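PDB 4IEF: gingipain R2 Pro-Domain from Porphyromonas gingivalis, which probably keeps the arginine-specific cysteine protease gingipain R2 latent and may assist its folding until the propeptide is removed. Local coordinates for residues Y118-S121 and Y122-K126. Residues are numbered along the deposited sequence; the frame is centred on the assembly and turned at random.
Sequences YGQS and YNEDK
Tyr118 has CG anti to its carbonyl carbon (chi1 -65°), and Tyr122, with chi1 at -88°, presents one face of its ring to the Tyr118 edge. The result is a T-shaped stack, with CD2 of Tyr118 3.3 Å above the Tyr122 ring plane, over the ring centre. The planes stand at 86° and the centroids are 4.7 Å apart. Beyond the stack, the hydroxyl of Tyr118 hydrogen-bonds Thr42 and that of Tyr122 the carbonyl of Ile98, so both phenol oxygens have partners outside the turn. Between the rings the chain enters a short 3-10 segment, residues 120-123, in the long connection between strands 79-93 and 133-141. Three successive i to i+3 backbone bonds build it: Tyr122 N to Gly119 O, Asn123 N to Gln120 O at 3.0 Å, and Glu124 N to Ser121 O. The Gln120 carbonyl O also receives a weak bond from Asn123 ND2 (3.4 Å), while the two side-chain amides lie nearly parallel. A water donates to Gly119 O and weakly accepts from Asn123 ND2, bridging Gly119, just before the 3-10 segment, to its last residue. The extended Glu124 side chain lies alongside the turn, its OE1 3.4 Å from Ser121 CA.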
loop_
_atom_site.group_PDB
_atom_site.type_symbol
_atom_site.label_atom_id
_atom_site.label_comp_id
_atom_site.label_asym_id
_atom_site.label_seq_id
_atom_site.Cartn_x
_atom_site.Cartn_y
_atom_site.Cartn_z
ATOM N N TYR A 118 -14.629 -15.763 -27.798
ATOM C CA TYR A 118 -15.732 -16.472 -27.156
ATOM C C TYR A 118 -15.329 -17.908 -26.833
ATOM O O TYR A 118 -14.781 -18.603 -27.693
ATOM C CB TYR A 118 -16.986 -16.457 -28.051
ATOM C CG TYR A 118 -17.556 -15.075 -28.277
ATOM C CD1 TYR A 118 -17.141 -14.296 -29.354
ATOM C CD2 TYR A 118 -18.530 -14.554 -27.429
ATOM C CE1 TYR A 118 -17.658 -13.019 -29.565
ATOM C CE2 TYR A 118 -19.069 -13.283 -27.640
ATOM C CZ TYR A 118 -18.621 -12.514 -28.704
ATOM O OH TYR A 118 -19.135 -11.259 -28.918
ATOM N N GLY A 119 -15.590 -18.330 -25.599
ATOM C CA GLY A 119 -15.307 -19.686 -25.139
ATOM C C GLY A 119 -16.498 -20.601 -25.332
ATOM O O GLY A 119 -17.538 -20.151 -25.822
ATOM N N GLN A 120 -16.370 -21.885 -24.922
ATOM C CA GLN A 120 -17.414 -22.905 -25.043
ATOM C C GLN A 120 -18.653 -22.573 -24.193
ATOM O O GLN A 120 -19.753 -23.028 -24.520
ATOM C CB GLN A 120 -16.856 -24.286 -24.654
ATOM C CG GLN A 120 -17.028 -25.356 -25.743
ATOM C CD GLN A 120 -18.472 -25.783 -25.949
ATOM O OE1 GLN A 120 -19.056 -25.591 -27.024
ATOM N NE2 GLN A 120 -19.066 -26.419 -24.947
ATOM N N SER A 121 -18.475 -21.756 -23.124
ATOM C CA SER A 121 -19.534 -21.307 -22.221
ATOM C C SER A 121 -20.668 -20.566 -22.972
ATOM O O SER A 121 -21.799 -20.532 -22.477
ATOM C CB SER A 121 -18.945 -20.408 -21.137
ATOM O OG SER A 121 -18.330 -19.245 -21.667
ATOM N N TYR A 122 -20.365 -20.006 -24.178
ATOM C CA TYR A 122 -21.315 -19.276 -25.035
ATOM C C TYR A 122 -22.286 -20.211 -25.802
ATOM O O TYR A 122 -23.188 -19.726 -26.494
ATOM C CB TYR A 122 -20.583 -18.327 -26.002
ATOM C CG TYR A 122 -20.352 -16.964 -25.387
ATOM C CD1 TYR A 122 -19.274 -16.736 -24.535
ATOM C CD2 TYR A 122 -21.255 -15.922 -25.590
ATOM C CE1 TYR A 122 -19.095 -15.505 -23.907
ATOM C CE2 TYR A 122 -21.086 -14.686 -24.967
ATOM C CZ TYR A 122 -19.995 -14.479 -24.138
ATOM O OH TYR A 122 -19.794 -13.262 -23.547
ATOM N N ASN A 123 -22.132 -21.533 -25.642
ATOM C CA ASN A 123 -23.026 -22.525 -26.246
ATOM C C ASN A 123 -23.899 -23.191 -25.163
ATOM O O ASN A 123 -24.742 -24.023 -25.492
ATOM C CB ASN A 123 -22.222 -23.581 -27.028
ATOM C CG ASN A 123 -21.360 -23.030 -28.146
ATOM O OD1 ASN A 123 -21.831 -22.667 -29.233
ATOM N ND2 ASN A 123 -20.060 -23.023 -27.931
ATOM N N GLU A 124 -23.721 -22.795 -23.883
ATOM C CA GLU A 124 -24.440 -23.349 -22.730
ATOM C C GLU A 124 -25.691 -22.525 -22.398
ATOM O O GLU A 124 -25.595 -21.321 -22.143
ATOM C CB GLU A 124 -23.503 -23.437 -21.508
ATOM C CG GLU A 124 -22.448 -24.525 -21.632
ATOM C CD GLU A 124 -21.198 -24.341 -20.793
ATOM O OE1 GLU A 124 -20.092 -24.583 -21.328
ATOM O OE2 GLU A 124 -21.320 -23.977 -19.601
ATOM N N ASP A 125 -26.866 -23.179 -22.436
ATOM C CA ASP A 125 -28.161 -22.556 -22.168
ATOM C C ASP A 125 -28.437 -22.503 -20.652
ATOM O O ASP A 125 -29.186 -23.323 -20.110
ATOM C CB ASP A 125 -29.285 -23.290 -22.928
ATOM C CG ASP A 125 -30.657 -22.625 -22.906
ATOM O OD1 ASP A 125 -30.746 -21.436 -22.505
ATOM O OD2 ASP A 125 -31.635 -23.276 -23.328
ATOM N N LYS A 126 -27.793 -21.525 -19.979
ATOM C CA LYS A 126 -27.907 -21.246 -18.543
ATOM C C LYS A 126 -27.404 -19.824 -18.245
ATOM O O LYS A 126 -26.696 -19.240 -19.073
ATOM C CB LYS A 126 -27.146 -22.289 -17.691
ATOM C CG LYS A 126 -25.624 -22.226 -17.778
ATOM C CD LYS A 126 -24.984 -22.971 -16.618
ATOM C CE LYS A 126 -23.605 -22.455 -16.302
ATOM N NZ LYS A 126 -23.018 -23.143 -15.124
HETATM O O HOH W 1 -18.492 -20.378 -28.619
#